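Local atomic coordinates of putative NAD(P)H-flavin oxidoreductase (Streptococcus pyogenes serotype M1, PDB entry 2HAY), a protein that binds FMN and probably acts as an NAD(P)H-dependent oxidoreductase of the nitroreductase family. Residues Ser125-Asp130 with Arg138-Trp143; Phe85-Ala90 with His179-His184; Gly153-Thr158 with Ser196-Gly201; Glu66-Phe71 with Tyr77-Ala82. All blocks are in the same frame, centred on the assembly; numbering follows the deposited sequence. Where two conformers were deposited one is given.

In the fold
Contacts 2 and 3 follow the layering of a nitroreductase-type alpha/beta fold: they share one antiparallel sheet, in which strands 84-91 and 192-201 are neighbours, and their centres are 16 Å apart. Contact 4 comes first along the chain and joins the ends of two short helices; contact 1 lies nested within the loop that contact 2 closes, and contacts 2 and 3 cross, their segments alternating. Contact 4 touches both, with its centre 13 Å from that of contact 2. Contact 1 shares helix 137-162 with contact 3 but lies 33 Å, centre to centre, from contact 4. Contacts 1 and 3 also reach the second subunit, so helix 137-162 runs from the sheet to the subunit interface.

Contact 1: Ser125-Asp130 with Arg138-Trp143; sequences SFQKED and RALFDW
Leu140 and Trp143, one turn apart on helix 137-162, meet Gln127 and Phe126 on helix 116-130 in a helix-loop-helix excursion of the nitroreductase fold. The two short segments run at 116° to one another with their axes 12.3 Å apart at closest, so the side chains, not the backbones, make the contact.

Along 138-143, Arg138 comes first and turns back to its own helix: its NE forms a salt bridge with Asp142 OD2; the oxygen lies close to the guanidinium plane, while NE stands above the plane of the carboxylate. Arg138 also bonds to the backbone of Asp132 in the second subunit. Leu140 is the first residue to touch helix 116-130. Its CD1 lies 3.9 Å from Gln127 NE2, and the two side chains are roughly perpendicular. Asp142, besides holding Arg138, forms a salt bridge with Lys146 of the second subunit.

Trp143 ends the segment. With CG anti to the backbone N (chi1 174°), its indole reaches across to helix 116-130, where CZ3 comes within 3.7 Å of Gln127 NE2. The amide plane stands almost upright against the indole, 87° from it. No hydrogen bond crosses between the segments; Gln127 NE2 is bonded to Ala94 O. The opposite end of the indole is tied across the dimer, NE1 bonding to Glu170 of the second subunit, a residue that binds FMN. On the same benzo ring as CZ3, Trp143 CZ2 sits near the plane of the Phe126 ring, at its edge, 3.9 Å from Phe126 CE1.

Contact 2: Phe85-Ala90 with His179-His184; sequences FILLIA and HILAKH
Leu87 and Leu181 meet tip to tip, one reaching out from strand 84-91 and the other from helix 174-183. At the tight centre a single methyl, Leu87 CD1, rests against both branches of the opposing leucine, 3.8 Å from Leu181 CD2 and 3.9 Å from Leu181 CD1. The alpha carbons of these two residues remain 10.1 Å apart, so the side chains alone bridge the gap between strand and helix. In Leu181, chi1 of -65° sets CG anti to the carbonyl carbon and, with chi2 near 180°, both methyls reach Leu87.

Packing slackens two residues along the strand. Ile89 also directs its side chain at the helix, but its CD1 comes only to 4.5 Å from Leu181 CD1. Ile187, in a loop beyond the helix, touches both Ile89 and Leu181 and adds to the apolar layer here.

The far side of the helix is of another character. His179 and Lys183 are exposed, and the polar groups at the helix end turn to a different partner: Lys183 forms a salt bridge with Glu67, which also accepts a hydrogen bond from His184 NE2.

On the strand's other face Leu88 packs against Leu152 and Met155 of helix 137-162. The sheet is thus covered by helices on both faces, the layered alpha/beta arrangement of the FMN-dependent nitroreductase fold.

Contact 3: Gly153-Thr158 with Ser196-Gly201; sequences GNMMMT and SMLSLG
Leu198, on strand 192-201, points into helix 137-162 and is met there by two consecutive selenomethionines, Met155 and Met156. Its CB leads toward the helix, and CG, set anti to the backbone N at chi1 179°, carries the side chain straight out from the strand before it forks. One branch, CD1, lies 3.7 Å from Met156 CG and 4.1 Å from Met156 SE. The other, CD2, belongs to Met155: it is 3.9 Å from that residue's CB, and the chain then curls round so that Met155 CE returns to 4.0 Å from the same methyl. The bend at chi3 (-75°) makes this second touch possible. Met155 and Leu198 run past each other in opposite directions, whereas Met156 lies slanted across Leu198.

This is helix-on-sheet packing at the heart of the nitroreductase fold, where helix 137-162 lies over the antiparallel sheet. Thr166 of the neighbouring strand 165-169 touches both Met156 and Leu198. Met155 is backed by Ile38 and Ala42 of helix 32-43. The Met156 side chain is about 5 Å from a bound FMN and about 4 Å from the side chain of Arg19, an FMN-binding residue, at nearest atoms; Pro46 of the second subunit packs on Met156.

On the helix itself, Asn154 O takes two bonds from Thr158. Thr158 OG1 donates to Asn154 O at 2.8 Å, and the backbone N of Thr158 approaches that oxygen from the opposite face of the carbonyl plane.

Contact 4: Glu66-Phe71 with Tyr77-Ala82; sequences EEIKPF and YQLETA
Two bends bring Lys69 and Glu80 together: the lysine chain turns at chi3 (-94°), and the glutamate folds at chi2 (-77°), swinging its carboxylate toward the lysine although its CB does not point that way. The result is a salt bridge of 2.7 Å between Lys69 NZ and Glu80 OE2. The ammonium sits well above the carboxylate plane, 67° out of it, and the two side chains meet at about a right angle.

Beneath this charged pair, the carbon chain of Lys69 lies alongside Leu79 and runs the other way. Lys69 CE is 3.7 Å from Leu79 CB, and nearer the backbone Lys69 CG is 3.8 Å from Leu79 CD1. That same methyl also meets Ile68 CG2, at 3.9 Å. Ile68 and Leu79 are buried, while Glu80 is exposed, so the contact passes from buried apolar carbons to an ion pair at the surface.

Around it, Ile68 packs on Met197 of strand 192-201, and Thr81 OG1 bonds back to Tyr77 O, one turn earlier in its own helix. Gln78, beside Leu79 in sequence, touches the bound FMN and rests on Cys167 and Ile169. The contact joins the end of helix 62-68 and the 3-10 turn after it, Lys69-Pro70, to helix 76-81 across a brief connection containing Gly74, itself an FMN-binding residue, at the border of the flavin site of this nitroreductase-family protein.

Contact 1: Ser125-Asp130 with Arg138-Trp143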
# COMPACT_ATOMS: atom_id res chain seq x y z
N SER B 125 -3.81 22.95 -4.08
CA SER B 125 -4.83 22.90 -3.02
C SER B 125 -4.90 21.52 -2.41
O SER B 125 -5.17 21.40 -1.22
CB SER B 125 -6.21 23.37 -3.51
OG SER B 125 -6.68 22.56 -4.57
N PHE B 126 -4.66 20.50 -3.23
CA PHE B 126 -4.60 19.12 -2.75
C PHE B 126 -3.53 18.96 -1.65
O PHE B 126 -3.81 18.37 -0.60
CB PHE B 126 -4.33 18.15 -3.90
CG PHE B 126 -4.08 16.72 -3.46
CD1 PHE B 126 -2.83 16.12 -3.67
CD2 PHE B 126 -5.10 15.97 -2.86
CE1 PHE B 126 -2.60 14.78 -3.28
CE2 PHE B 126 -4.89 14.64 -2.46
CZ PHE B 126 -3.66 14.04 -2.66
N GLN B 127 -2.33 19.49 -1.87
CA GLN B 127 -1.26 19.38 -0.86
C GLN B 127 -1.40 20.35 0.32
O GLN B 127 -1.00 20.03 1.42
CB GLN B 127 0.11 19.53 -1.50
CG GLN B 127 0.48 18.37 -2.46
CD GLN B 127 1.96 18.35 -2.81
OE1 GLN B 127 2.66 19.34 -2.61
NE2 GLN B 127 2.44 17.22 -3.30
N LYS B 128 -1.96 21.53 0.07
CA LYS B 128 -2.08 22.54 1.12
C LYS B 128 -3.33 22.34 1.98
O LYS B 128 -3.27 22.50 3.19
CB LYS B 128 -2.10 23.95 0.52
CG LYS B 128 -0.80 24.41 -0.08
CD LYS B 128 -0.81 25.90 -0.41
CE LYS B 128 0.63 26.35 -0.67
NZ LYS B 128 0.69 27.59 -1.49
N GLU B 129 -4.43 21.94 1.34
CA GLU B 129 -5.74 21.92 2.01
C GLU B 129 -6.32 20.51 2.24
O GLU B 129 -6.72 20.21 3.36
CB GLU B 129 -6.71 22.85 1.28
CG GLU B 129 -6.26 24.33 1.33
CD GLU B 129 -6.41 25.06 0.01
OE1 GLU B 129 -7.55 25.06 -0.52
OE2 GLU B 129 -5.39 25.63 -0.48
N ASP B 130 -6.33 19.67 1.21
CA ASP B 130 -6.87 18.29 1.31
C ASP B 130 -6.04 17.39 2.21
O ASP B 130 -6.58 16.73 3.08
CB ASP B 130 -7.04 17.64 -0.06
CG ASP B 130 -7.97 18.42 -0.95
OD1 ASP B 130 -8.76 19.19 -0.41
OD2 ASP B 130 -7.92 18.29 -2.18
N ARG B 138 8.48 15.77 5.76
CA ARG B 138 8.26 14.42 6.34
C ARG B 138 6.93 13.83 5.87
O ARG B 138 6.86 12.65 5.48
CB ARG B 138 8.33 14.48 7.87
CG ARG B 138 7.73 13.26 8.64
CD ARG B 138 8.56 12.04 8.40
NE ARG B 138 8.07 10.82 9.05
CZ ARG B 138 8.55 10.33 10.19
NH1 ARG B 138 9.50 10.99 10.87
NH2 ARG B 138 8.06 9.20 10.66
N ALA B 139 5.88 14.65 5.92
CA ALA B 139 4.55 14.25 5.44
C ALA B 139 4.57 13.95 3.94
O ALA B 139 3.95 13.02 3.47
CB ALA B 139 3.47 15.32 5.78
N LEU B 140 5.31 14.74 3.19
CA LEU B 140 5.40 14.58 1.74
C LEU B 140 6.09 13.28 1.39
O LEU B 140 5.71 12.60 0.44
CB LEU B 140 6.21 15.74 1.19
CG LEU B 140 5.63 16.85 0.30
CD1 LEU B 140 4.14 16.88 0.21
CD2 LEU B 140 6.24 18.18 0.60
N PHE B 141 7.13 12.96 2.14
CA PHE B 141 7.85 11.72 1.97
C PHE B 141 6.95 10.56 2.32
O PHE B 141 6.92 9.54 1.59
CB PHE B 141 9.15 11.66 2.81
CG PHE B 141 9.81 10.32 2.73
CD1 PHE B 141 10.51 9.94 1.57
CD2 PHE B 141 9.64 9.39 3.76
CE1 PHE B 141 11.04 8.70 1.44
CE2 PHE B 141 10.20 8.10 3.65
CZ PHE B 141 10.92 7.76 2.49
N ASP B 142 6.23 10.68 3.44
CA ASP B 142 5.35 9.60 3.89
C ASP B 142 4.23 9.40 2.86
O ASP B 142 3.80 8.27 2.62
CB ASP B 142 4.83 9.87 5.31
CG ASP B 142 5.81 9.43 6.40
OD1 ASP B 142 6.64 8.53 6.15
OD2 ASP B 142 5.75 9.95 7.53
N TRP B 143 3.83 10.47 2.19
CA TRP B 143 2.89 10.35 1.10
C TRP B 143 3.39 9.55 -0.11
O TRP B 143 2.67 8.67 -0.61
CB TRP B 143 2.40 11.73 0.68
CG TRP B 143 1.53 11.74 -0.52
CD1 TRP B 143 0.27 11.20 -0.63
CD2 TRP B 143 1.83 12.34 -1.79
NE1 TRP B 143 -0.24 11.45 -1.89
CE2 TRP B 143 0.69 12.15 -2.62
CE3 TRP B 143 2.93 13.05 -2.29
CZ2 TRP B 143 0.63 12.61 -3.95
CZ3 TRP B 143 2.88 13.52 -3.61
CH2 TRP B 143 1.72 13.29 -4.43

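Contact 2: Phe85-Ala90 with His179-His184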
# COMPACT_ATOMS: atom_id res chain seq x y z
N PHE B 85 15.92 -9.94 -2.72
CA PHE B 85 15.60 -8.95 -1.72
C PHE B 85 15.39 -7.65 -2.45
O PHE B 85 16.26 -7.22 -3.22
CB PHE B 85 16.77 -8.82 -0.75
CG PHE B 85 16.35 -8.53 0.64
CD1 PHE B 85 16.17 -7.23 1.06
CD2 PHE B 85 16.15 -9.57 1.54
CE1 PHE B 85 15.77 -6.95 2.35
CE2 PHE B 85 15.75 -9.30 2.84
CZ PHE B 85 15.56 -8.00 3.25
N ILE B 86 14.23 -7.03 -2.25
CA ILE B 86 13.87 -5.81 -2.99
C ILE B 86 13.72 -4.62 -2.07
O ILE B 86 13.01 -4.70 -1.07
CB ILE B 86 12.56 -6.00 -3.80
CG1 ILE B 86 12.80 -7.01 -4.95
CG2 ILE B 86 12.04 -4.67 -4.32
CD1 ILE B 86 11.55 -7.33 -5.76
N LEU B 87 14.38 -3.52 -2.42
CA LEU B 87 14.25 -2.27 -1.68
C LEU B 87 13.23 -1.40 -2.35
O LEU B 87 13.35 -1.14 -3.54
CB LEU B 87 15.61 -1.53 -1.63
CG LEU B 87 16.84 -2.35 -1.26
CD1 LEU B 87 18.08 -1.46 -1.34
CD2 LEU B 87 16.70 -2.97 0.13
N LEU B 88 12.25 -0.93 -1.58
CA LEU B 88 11.21 -0.01 -2.09
C LEU B 88 11.62 1.39 -1.69
O LEU B 88 11.76 1.69 -0.50
CB LEU B 88 9.82 -0.37 -1.54
CG LEU B 88 9.23 -1.70 -2.00
CD1 LEU B 88 9.83 -2.91 -1.23
CD2 LEU B 88 7.73 -1.64 -1.86
N ILE B 89 11.90 2.22 -2.69
CA ILE B 89 12.45 3.57 -2.47
C ILE B 89 11.40 4.60 -2.85
O ILE B 89 10.75 4.47 -3.92
CB ILE B 89 13.74 3.79 -3.35
CG1 ILE B 89 14.76 2.65 -3.21
CG2 ILE B 89 14.37 5.19 -3.12
CD1 ILE B 89 15.17 2.29 -1.80
N ALA B 90 11.18 5.60 -1.99
CA ALA B 90 10.25 6.70 -2.32
C ALA B 90 10.95 8.07 -2.51
O ALA B 90 11.95 8.36 -1.84
CB ALA B 90 9.15 6.80 -1.29
N HIS B 179 21.73 5.55 5.30
CA HIS B 179 23.11 5.94 5.20
C HIS B 179 24.00 4.88 4.59
O HIS B 179 24.96 5.22 3.90
CB HIS B 179 23.63 6.52 6.51
CG HIS B 179 23.11 7.90 6.77
ND1 HIS B 179 21.84 8.13 7.25
CD2 HIS B 179 23.65 9.12 6.55
CE1 HIS B 179 21.62 9.42 7.33
NE2 HIS B 179 22.71 10.05 6.93
N ILE B 180 23.66 3.61 4.79
CA ILE B 180 24.43 2.52 4.17
C ILE B 180 24.19 2.55 2.67
O ILE B 180 25.13 2.41 1.90
CB ILE B 180 24.08 1.14 4.79
CG1 ILE B 180 24.64 1.03 6.21
CG2 ILE B 180 24.60 -0.04 3.91
CD1 ILE B 180 23.88 -0.01 7.05
N LEU B 181 22.94 2.78 2.28
CA LEU B 181 22.56 2.79 0.87
C LEU B 181 23.15 3.98 0.12
O LEU B 181 23.62 3.83 -0.99
CB LEU B 181 21.04 2.78 0.69
CG LEU B 181 20.27 1.54 1.15
CD1 LEU B 181 18.78 1.68 0.78
CD2 LEU B 181 20.88 0.28 0.58
N ALA B 182 23.10 5.15 0.74
CA ALA B 182 23.77 6.33 0.16
C ALA B 182 25.28 6.13 0.05
O ALA B 182 25.89 6.48 -0.96
CB ALA B 182 23.44 7.57 0.94
N LYS B 183 25.88 5.54 1.09
CA LYS B 183 27.32 5.31 1.12
C LYS B 183 27.74 4.46 -0.09
O LYS B 183 28.76 4.71 -0.72
CB LYS B 183 27.70 4.66 2.46
CG LYS B 183 29.17 4.28 2.59
CD LYS B 183 29.31 2.85 3.11
CE LYS B 183 29.31 2.76 4.62
NZ LYS B 183 30.35 1.78 5.04
N HIS B 184 26.89 3.49 -0.46
CA HIS B 184 27.17 2.66 -1.63
C HIS B 184 26.62 3.19 -2.96
O HIS B 184 26.67 2.48 -3.96
CB HIS B 184 26.74 1.21 -1.38
CG HIS B 184 27.61 0.49 -0.40
ND1 HIS B 184 28.73 -0.21 -0.77
CD2 HIS B 184 27.52 0.36 0.95
CE1 HIS B 184 29.30 -0.74 0.30
NE2 HIS B 184 28.58 -0.40 1.36

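Contact 3: Gly153-Thr158 with Ser196-Gly201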
# COMPACT_ATOMS: atom_id res chain seq x y z
N GLY B 153 1.95 -4.52 -2.15
CA GLY B 153 0.80 -5.39 -2.26
C GLY B 153 0.74 -6.14 -3.59
O GLY B 153 0.52 -7.35 -3.60
N ASN B 154 0.93 -5.41 -4.69
CA ASN B 154 0.86 -6.05 -6.01
C ASN B 154 1.97 -7.06 -6.22
O ASN B 154 1.74 -8.11 -6.79
CB ASN B 154 0.83 -5.01 -7.14
CG ASN B 154 -0.53 -4.32 -7.23
OD1 ASN B 154 -0.62 -3.09 -7.34
ND2 ASN B 154 -1.59 -5.11 -7.15
N MSE B 155 3.17 -6.73 -5.75
CA MSE B 155 4.29 -7.68 -5.81
C MSE B 155 4.02 -8.97 -5.05
O MSE B 155 4.25 -10.05 -5.57
CB MSE B 155 5.58 -7.03 -5.31
CG MSE B 155 6.16 -6.08 -6.34
SE MSE B 155 7.99 -5.61 -5.95
CE MSE B 155 7.71 -4.39 -4.49
N MSE B 156 3.53 -8.84 -3.82
CA MSE B 156 3.24 -9.98 -2.95
C MSE B 156 2.12 -10.87 -3.46
O MSE B 156 2.20 -12.07 -3.29
CB MSE B 156 2.91 -9.52 -1.54
CG MSE B 156 4.15 -8.99 -0.78
SE MSE B 156 3.71 -8.76 1.10
CE MSE B 156 2.47 -7.29 0.88
N MSE B 157 1.08 -10.28 -4.07
CA MSE B 157 -0.00 -11.05 -4.69
C MSE B 157 0.48 -11.81 -5.93
O MSE B 157 0.17 -13.00 -6.10
CB MSE B 157 -1.22 -10.17 -5.04
CG MSE B 157 -2.38 -10.95 -5.67
SE MSE B 157 -3.05 -12.38 -4.50
CE MSE B 157 -4.03 -11.21 -3.29
N THR B 158 1.22 -11.11 -6.78
CA THR B 158 1.88 -11.72 -7.93
C THR B 158 2.79 -12.87 -7.49
O THR B 158 2.64 -13.96 -8.00
CB THR B 158 2.65 -10.65 -8.73
OG1 THR B 158 1.74 -9.62 -9.11
CG2 THR B 158 3.29 -11.26 -10.01
N SER B 196 10.50 0.63 2.52
CA SER B 196 10.43 -0.70 3.10
C SER B 196 11.33 -1.69 2.31
O SER B 196 11.98 -1.30 1.33
CB SER B 196 8.95 -1.18 3.10
OG SER B 196 8.50 -1.37 1.78
N MSE B 197 11.37 -2.93 2.76
CA MSE B 197 12.05 -3.99 2.02
C MSE B 197 11.08 -5.16 1.82
O MSE B 197 10.10 -5.30 2.57
CB MSE B 197 13.27 -4.49 2.80
CG MSE B 197 14.28 -3.44 3.22
SE MSE B 197 15.59 -4.22 4.51
CE MSE B 197 16.52 -2.62 4.99
N LEU B 198 11.35 -6.00 0.84
CA LEU B 198 10.56 -7.19 0.60
C LEU B 198 11.52 -8.35 0.31
O LEU B 198 12.28 -8.29 -0.64
CB LEU B 198 9.63 -6.97 -0.62
CG LEU B 198 8.73 -8.12 -1.04
CD1 LEU B 198 7.69 -8.44 0.05
CD2 LEU B 198 8.05 -7.73 -2.34
N SER B 199 11.50 -9.40 1.12
CA SER B 199 12.23 -10.62 0.76
C SER B 199 11.34 -11.55 -0.05
O SER B 199 10.14 -11.59 0.16
CB SER B 199 12.76 -11.35 1.99
OG SER B 199 11.72 -11.59 2.90
N LEU B 200 11.93 -12.27 -1.00
CA LEU B 200 11.20 -13.22 -1.81
C LEU B 200 12.00 -14.55 -1.90
O LEU B 200 13.23 -14.54 -1.82
CB LEU B 200 10.91 -12.65 -3.20
CG LEU B 200 10.33 -11.24 -3.24
CD1 LEU B 200 11.48 -10.23 -3.52
CD2 LEU B 200 9.29 -11.12 -4.31
N GLY B 201 11.27 -15.66 -2.04
CA GLY B 201 11.91 -16.99 -2.12
C GLY B 201 10.89 -18.08 -1.90
O GLY B 201 9.72 -17.89 -2.09

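Contact 4: Glu66-Phe71 with Tyr77-Ala82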
# COMPACT_ATOMS: atom_id res chain seq x y z
N GLU B 66 25.00 -7.77 4.25
CA GLU B 66 25.75 -8.02 5.48
C GLU B 66 25.86 -6.75 6.36
O GLU B 66 25.69 -6.82 7.58
CB GLU B 66 27.15 -8.61 5.17
CG GLU B 66 27.15 -10.08 4.62
CD GLU B 66 28.53 -10.58 4.11
OE1 GLU B 66 29.59 -9.98 4.43
OE2 GLU B 66 28.56 -11.60 3.37
N GLU B 67 26.11 -5.61 5.72
CA GLU B 67 26.14 -4.32 6.39
C GLU B 67 24.79 -3.84 6.95
O GLU B 67 24.75 -3.22 8.00
CB GLU B 67 26.72 -3.26 5.46
CG GLU B 67 27.29 -2.10 6.18
CD GLU B 67 28.09 -1.16 5.27
OE1 GLU B 67 28.34 -1.53 4.09
OE2 GLU B 67 28.45 -0.07 5.75
N ILE B 68 23.70 -4.15 6.25
CA ILE B 68 22.35 -3.77 6.70
C ILE B 68 21.95 -4.58 7.94
O ILE B 68 21.35 -4.05 8.87
CB ILE B 68 21.31 -3.92 5.54
CG1 ILE B 68 21.44 -2.74 4.56
CG2 ILE B 68 19.87 -4.04 6.06
CD1 ILE B 68 20.68 -2.96 3.24
N LYS B 69 22.36 -5.84 7.96
CA LYS B 69 21.89 -6.84 8.93
C LYS B 69 21.88 -6.48 10.45
O LYS B 69 20.87 -6.74 11.11
CB LYS B 69 22.63 -8.17 8.68
CG LYS B 69 21.80 -9.42 8.87
CD LYS B 69 22.64 -10.67 8.54
CE LYS B 69 22.45 -11.13 7.08
NZ LYS B 69 23.40 -12.25 6.74
N PRO B 70 22.98 -5.90 11.01
CA PRO B 70 22.94 -5.51 12.43
C PRO B 70 21.89 -4.46 12.80
O PRO B 70 21.60 -4.28 13.99
CB PRO B 70 24.34 -4.91 12.68
CG PRO B 70 25.19 -5.44 11.61
CD PRO B 70 24.29 -5.61 10.41
N PHE B 71 21.36 -3.74 11.82
CA PHE B 71 20.40 -2.69 12.12
C PHE B 71 19.02 -3.05 11.65
O PHE B 71 18.14 -2.20 11.65
CB PHE B 71 20.83 -1.37 11.48
CG PHE B 71 22.29 -1.03 11.72
CD1 PHE B 71 23.20 -1.11 10.68
CD2 PHE B 71 22.73 -0.68 12.98
CE1 PHE B 71 24.54 -0.80 10.87
CE2 PHE B 71 24.08 -0.37 13.21
CZ PHE B 71 24.98 -0.43 12.15
N TYR B 77 16.97 -13.34 9.24
CA TYR B 77 16.97 -14.58 8.49
C TYR B 77 16.58 -14.35 7.04
O TYR B 77 17.03 -15.07 6.15
CB TYR B 77 16.10 -15.62 9.19
CG TYR B 77 16.78 -16.13 10.42
CD1 TYR B 77 16.54 -15.56 11.66
CD2 TYR B 77 17.70 -17.18 10.35
CE1 TYR B 77 17.18 -16.01 12.81
CE2 TYR B 77 18.35 -17.66 11.50
CZ TYR B 77 18.09 -17.06 12.73
OH TYR B 77 18.72 -17.51 13.85
N GLN B 78 15.81 -13.30 6.78
CA GLN B 78 15.40 -12.97 5.41
C GLN B 78 16.60 -12.56 4.55
O GLN B 78 16.79 -13.09 3.46
CB GLN B 78 14.30 -11.92 5.41
CG GLN B 78 13.00 -12.40 6.03
CD GLN B 78 12.83 -11.97 7.49
OE1 GLN B 78 13.76 -12.09 8.31
NE2 GLN B 78 11.65 -11.46 7.81
N LEU B 79 17.43 -11.63 5.05
CA LEU B 79 18.70 -11.27 4.43
C LEU B 79 19.66 -12.47 4.28
O LEU B 79 20.38 -12.57 3.27
CB LEU B 79 19.38 -10.15 5.22
CG LEU B 79 18.81 -8.73 5.17
CD1 LEU B 79 19.43 -7.88 6.27
CD2 LEU B 79 19.03 -8.06 3.81
N GLU B 80 19.68 -13.38 5.25
CA GLU B 80 20.49 -14.58 5.15
C GLU B 80 20.06 -15.53 4.02
O GLU B 80 20.92 -16.06 3.30
CB GLU B 80 20.46 -15.41 6.43
CG GLU B 80 21.34 -14.94 7.54
CD GLU B 80 22.82 -15.28 7.36
OE1 GLU B 80 23.18 -16.23 6.60
OE2 GLU B 80 23.62 -14.59 8.01
N THR B 81 18.76 -15.76 3.90
CA THR B 81 18.28 -16.96 3.20
C THR B 81 17.41 -16.71 1.97
O THR B 81 17.20 -17.62 1.15
CB THR B 81 17.50 -17.90 4.16
OG1 THR B 81 16.37 -17.21 4.69
CG2 THR B 81 18.40 -18.36 5.34
N ALA B 82 16.91 -15.48 1.83
CA ALA B 82 15.96 -15.18 0.75
C ALA B 82 16.64 -15.30 -0.60
O ALA B 82 17.83 -15.06 -0.72
CB ALA B 82 15.35 -13.79 0.93